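2-hydroxyhepta-2,4-diene-1,7-dioate isomerase (Corynebacterium glutamicum, PDB 4DBF) probably acts as a metal-dependent oxaloacetate decarboxylase of the fumarylacetoacetate hydrolase (FAH) family, with a magnesium ion bound in its active site. Local coordinates at residues 84-92 and 226-234. Residues are numbered along the deposited sequence; the frame is centred on the assembly and turned at random.
Sequences VAIGRNYAD and SNSNQMIMK
The Y90 ring packs against the 3-10 segment 228-230 and M231, its CD2 3.5 Å from Q230 CB and its CE1 3.7 Å from M231 CG; both atoms approach the ring obliquely, while the Q230 chain crosses it at about a right angle. Its hydroxyl shares a water with S226 OG, which is also hydrogen-bonded to Q224 and I210; the leg to Y90 OH is weak at 3.2 Å. The Y90 side chain is about 8 Å from the bound magnesium. Next to the ring contact, the backbones form a single beta bridge, Y90 with M231: A91 N donates to Q230 O (2.9 Å, nearly straight) and I232 N to N89 O (2.8 Å). N89 extends the pairing through its side chain. With CG anti to the backbone N (chi1 -157°), OD1 accepts from M233 N at 2.8 Å and 173°, while ND2 donates to a lone pair of M233 O, which lies 6° out of the N89 amide plane. A second bond from ND2 to T256 O joins N89 to the end of strand 253-255. These paired bonds hold the loop after strand 83-87 against the residues leading into helix 235-243, and, gripped at both polar atoms, the buried amide has its rotation fixed.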
ATOM      1  N   VAL A  84       5.588  -4.897  -1.771  1.00 18.26           N
ATOM      2  CA  VAL A  84       5.436  -5.957  -0.802  1.00 17.93           C
ATOM      3  C   VAL A  84       6.803  -6.458  -0.454  1.00 19.14           C
ATOM      4  O   VAL A  84       7.567  -6.732  -1.302  1.00 20.32           O
ATOM      5  CB  VAL A  84       4.597  -7.120  -1.310  1.00 18.33           C
ATOM      6  CG1 VAL A  84       4.425  -8.141  -0.208  1.00 18.02           C
ATOM      7  CG2 VAL A  84       3.265  -6.655  -1.836  1.00 17.19           C
ATOM      8  N   ALA A  85       7.093  -6.495   0.829  1.00 19.76           N
ATOM      9  CA  ALA A  85       8.405  -6.807   1.289  1.00 19.07           C
ATOM     10  C   ALA A  85       8.427  -7.961   2.291  1.00 19.95           C
ATOM     11  O   ALA A  85       7.502  -8.168   2.973  1.00 18.92           O
ATOM     12  CB  ALA A  85       9.048  -5.589   1.872  1.00 19.39           C
ATOM     13  N   ILE A  86       9.523  -8.686   2.324  1.00 20.96           N
ATOM     14  CA  ILE A  86       9.688  -9.820   3.216  1.00 22.01           C
ATOM     15  C   ILE A  86      10.724  -9.524   4.298  1.00 21.77           C
ATOM     16  O   ILE A  86      11.837  -9.178   4.012  1.00 25.41           O
ATOM     17  CB  ILE A  86      10.120 -11.110   2.477  1.00 22.97           C
ATOM     18  CG1 ILE A  86       9.323 -11.326   1.209  1.00 25.12           C
ATOM     19  CG2 ILE A  86       9.964 -12.317   3.360  1.00 19.54           C
ATOM     20  CD1 ILE A  86       7.846 -11.395   1.437  1.00 25.85           C
ATOM     21  N   GLY A  87      10.324  -9.688   5.540  1.00 22.91           N
ATOM     22  CA  GLY A  87      11.241  -9.640   6.638  1.00 22.19           C
ATOM     23  C   GLY A  87      11.638 -11.030   7.101  1.00 21.00           C
ATOM     24  O   GLY A  87      10.980 -11.983   6.845  1.00 20.68           O
ATOM     25  N   ARG A  88      12.743 -11.080   7.801  1.00 21.35           N
ATOM     26  CA  ARG A  88      13.347 -12.310   8.259  1.00 22.91           C
ATOM     27  C   ARG A  88      13.547 -13.354   7.205  1.00 24.10           C
ATOM     28  O   ARG A  88      13.311 -14.476   7.471  1.00 24.43           O
ATOM     29  CB  ARG A  88      12.543 -12.915   9.370  1.00 23.22           C
ATOM     30  CG  ARG A  88      12.232 -11.928  10.448  1.00 26.49           C
ATOM     31  CD  ARG A  88      11.644 -12.557  11.657  1.00 28.56           C
ATOM     32  NE  ARG A  88      10.222 -12.721  11.590  1.00 26.06           N
ATOM     33  CZ  ARG A  88       9.369 -11.853  12.054  1.00 27.34           C
ATOM     34  NH1 ARG A  88       9.789 -10.741  12.598  1.00 25.60           N
ATOM     35  NH2 ARG A  88       8.098 -12.113  11.962  1.00 28.30           N
ATOM     36  N   ASN A  89      14.000 -12.967   6.037  1.00 22.90           N
ATOM     37  CA  ASN A  89      14.226 -13.910   4.983  1.00 24.11           C
ATOM     38  C   ASN A  89      15.663 -14.295   4.731  1.00 24.73           C
ATOM     39  O   ASN A  89      15.924 -15.029   3.844  1.00 26.56           O
ATOM     40  CB  ASN A  89      13.625 -13.411   3.675  1.00 24.26           C
ATOM     41  CG  ASN A  89      13.339 -14.526   2.707  1.00 26.70           C
ATOM     42  OD1 ASN A  89      12.976 -15.600   3.099  1.00 26.12           O
ATOM     43  ND2 ASN A  89      13.531 -14.267   1.443  1.00 22.53           N
ATOM     44  N   TYR A  90      16.582 -13.784   5.521  1.00 26.51           N
ATOM     45  CA  TYR A  90      17.985 -14.082   5.349  1.00 28.36           C
ATOM     46  C   TYR A  90      18.554 -14.859   6.517  1.00 31.99           C
ATOM     47  O   TYR A  90      18.470 -14.464   7.625  1.00 31.81           O
ATOM     48  CB  TYR A  90      18.794 -12.834   5.089  1.00 27.99           C
ATOM     49  CG  TYR A  90      18.903 -12.482   3.648  1.00 25.64           C
ATOM     50  CD1 TYR A  90      17.800 -12.176   2.918  1.00 25.82           C
ATOM     51  CD2 TYR A  90      20.114 -12.457   3.014  1.00 28.97           C
ATOM     52  CE1 TYR A  90      17.895 -11.834   1.606  1.00 29.91           C
ATOM     53  CE2 TYR A  90      20.225 -12.110   1.693  1.00 28.67           C
ATOM     54  CZ  TYR A  90      19.097 -11.806   0.987  1.00 31.20           C
ATOM     55  OH  TYR A  90      19.144 -11.456  -0.308  1.00 32.73           O
ATOM     56  N   ALA A  91      19.084 -16.010   6.205  1.00 35.97           N
ATOM     57  CA  ALA A  91      19.701 -16.860   7.178  1.00 40.85           C
ATOM     58  C   ALA A  91      21.077 -16.349   7.479  1.00 43.89           C
ATOM     59  O   ALA A  91      21.739 -15.838   6.631  1.00 44.99           O
ATOM     60  CB  ALA A  91      19.760 -18.276   6.671  1.00 39.70           C
ATOM     61  N   ASP A  92      21.463 -16.480   8.736  1.00 48.01           N
ATOM     62  CA  ASP A  92      22.771 -16.129   9.203  1.00 51.09           C
ATOM     63  C   ASP A  92      22.684 -14.711   9.704  1.00 52.05           C
ATOM     64  O   ASP A  92      23.622 -14.198  10.287  1.00 53.87           O
ATOM     65  CB  ASP A  92      23.806 -16.261   8.086  1.00 52.49           C
ATOM     66  CG  ASP A  92      24.301 -17.671   7.900  1.00 55.18           C
ATOM     67  OD1 ASP A  92      25.367 -18.011   8.423  1.00 57.45           O
ATOM     68  OD2 ASP A  92      23.627 -18.448   7.224  1.00 59.33           O
ATOM     69  N   SER A 226      26.127  -9.541   1.431  1.00 31.73           N
ATOM     70  CA  SER A 226      25.226 -10.656   1.527  1.00 31.02           C
ATOM     71  C   SER A 226      25.111 -11.387   0.190  1.00 30.37           C
ATOM     72  O   SER A 226      25.719 -11.014  -0.764  1.00 29.05           O
ATOM     73  CB  SER A 226      23.858 -10.160   1.993  1.00 31.61           C
ATOM     74  OG  SER A 226      23.306  -9.247   1.102  1.00 33.10           O
ATOM     75  N   ASN A 227      24.339 -12.446   0.152  1.00 30.55           N
ATOM     76  CA  ASN A 227      24.160 -13.185  -1.074  1.00 32.91           C
ATOM     77  C   ASN A 227      22.766 -13.725  -1.150  1.00 33.16           C
ATOM     78  O   ASN A 227      22.257 -14.150  -0.172  1.00 34.99           O
ATOM     79  CB  ASN A 227      25.183 -14.287  -1.159  1.00 32.41           C
ATOM     80  CG  ASN A 227      25.265 -14.898  -2.515  1.00 36.29           C
ATOM     81  OD1 ASN A 227      24.386 -15.590  -2.927  1.00 38.49           O
ATOM     82  ND2 ASN A 227      26.351 -14.671  -3.185  1.00 32.49           N
ATOM     83  N   SER A 228      22.145 -13.683  -2.316  1.00 34.15           N
ATOM     84  CA  SER A 228      20.775 -14.206  -2.472  1.00 34.61           C
ATOM     85  C   SER A 228      20.628 -15.669  -2.093  1.00 35.19           C
ATOM     86  O   SER A 228      19.531 -16.165  -1.893  1.00 34.76           O
ATOM     87  CB  SER A 228      20.291 -14.016  -3.899  1.00 35.73           C
ATOM     88  OG  SER A 228      20.958 -14.921  -4.721  1.00 35.98           O
ATOM     89  N   ASN A 229      21.739 -16.391  -2.051  1.00 36.04           N
ATOM     90  CA  ASN A 229      21.677 -17.768  -1.624  1.00 36.51           C
ATOM     91  C   ASN A 229      21.536 -17.915  -0.109  1.00 35.39           C
ATOM     92  O   ASN A 229      21.431 -19.026   0.374  1.00 36.10           O
ATOM     93  CB  ASN A 229      22.874 -18.549  -2.200  1.00 37.57           C
ATOM     94  CG  ASN A 229      24.193 -18.215  -1.503  1.00 38.49           C
ATOM     95  OD1 ASN A 229      24.233 -17.830  -0.313  1.00 38.91           O
ATOM     96  ND2 ASN A 229      25.286 -18.393  -2.238  1.00 39.02           N
ATOM     97  N   GLN A 230      21.537 -16.803   0.652  1.00 34.51           N
ATOM     98  CA  GLN A 230      21.138 -16.811   2.063  1.00 33.35           C
ATOM     99  C   GLN A 230      19.594 -16.768   2.259  1.00 33.03           C
ATOM    100  O   GLN A 230      19.106 -16.794   3.389  1.00 33.33           O
ATOM    101  CB  GLN A 230      21.683 -15.575   2.780  1.00 35.49           C
ATOM    102  CG  GLN A 230      23.197 -15.399   2.812  1.00 37.77           C
ATOM    103  CD  GLN A 230      23.599 -14.191   3.634  1.00 40.95           C
ATOM    104  OE1 GLN A 230      23.321 -14.094   4.838  1.00 45.67           O
ATOM    105  NE2 GLN A 230      24.232 -13.267   2.999  1.00 39.67           N
ATOM    106  N   MET A 231      18.827 -16.608   1.181  1.00 31.09           N
ATOM    107  CA  MET A 231      17.368 -16.494   1.309  1.00 30.74           C
ATOM    108  C   MET A 231      16.754 -17.750   1.908  1.00 30.03           C
ATOM    109  O   MET A 231      17.093 -18.830   1.500  1.00 30.96           O
ATOM    110  CB  MET A 231      16.711 -16.234  -0.062  1.00 30.10           C
ATOM    111  CG  MET A 231      16.754 -14.757  -0.425  1.00 33.52           C
ATOM    112  SD  MET A 231      16.497 -14.510  -2.204  1.00 38.38           S
ATOM    113  CE  MET A 231      14.770 -14.634  -2.319  1.00 33.21           C
ATOM    114  N   ILE A 232      15.814 -17.591   2.824  1.00 29.22           N
ATOM    115  CA  ILE A 232      15.100 -18.713   3.383  1.00 28.00           C
ATOM    116  C   ILE A 232      13.956 -19.181   2.483  1.00 28.99           C
ATOM    117  O   ILE A 232      13.815 -20.392   2.179  1.00 26.48           O
ATOM    118  CB  ILE A 232      14.630 -18.349   4.816  1.00 28.13           C
ATOM    119  CG1 ILE A 232      15.854 -18.089   5.716  1.00 27.70           C
ATOM    120  CG2 ILE A 232      13.696 -19.426   5.390  1.00 27.22           C
ATOM    121  CD1 ILE A 232      15.486 -17.315   7.006  1.00 27.16           C
ATOM    122  N   MET A 233      13.097 -18.240   2.066  1.00 29.21           N
ATOM    123  CA  MET A 233      12.138 -18.537   0.990  1.00 28.35           C
ATOM    124  C   MET A 233      12.781 -18.082  -0.280  1.00 27.50           C
ATOM    125  O   MET A 233      13.213 -16.909  -0.379  1.00 27.15           O
ATOM    126  CB  MET A 233      10.810 -17.808   1.178  1.00 29.69           C
ATOM    127  CG  MET A 233      10.083 -18.120   2.429  1.00 31.94           C
ATOM    128  SD  MET A 233       8.518 -17.153   2.541  1.00 40.86           S
ATOM    129  CE  MET A 233       7.741 -17.278   1.015  1.00 39.17           C
ATOM    130  N   LYS A 234      12.950 -19.032  -1.208  1.00 25.67           N
ATOM    131  CA  LYS A 234      13.478 -18.771  -2.535  0.50 26.23           C
ATOM    132  C   LYS A 234      12.444 -18.017  -3.334  1.00 25.38           C
ATOM    133  O   LYS A 234      11.278 -17.958  -2.923  1.00 25.07           O
ATOM    134  CB  LYS A 234      13.793 -20.100  -3.227  0.50 25.93           C
ATOM    135  CG  LYS A 234      14.648 -21.035  -2.354  0.50 27.63           C
ATOM    136  CD  LYS A 234      15.263 -22.156  -3.170  0.50 29.18           C
ATOM    137  CE  LYS A 234      16.630 -22.561  -2.623  0.50 25.96           C
ATOM    138  NZ  LYS A 234      16.764 -24.003  -2.830  0.50 29.96           N
TER
HETATM  139  O   HOH W   1      20.423  -8.624   0.471  1.00 26.59           O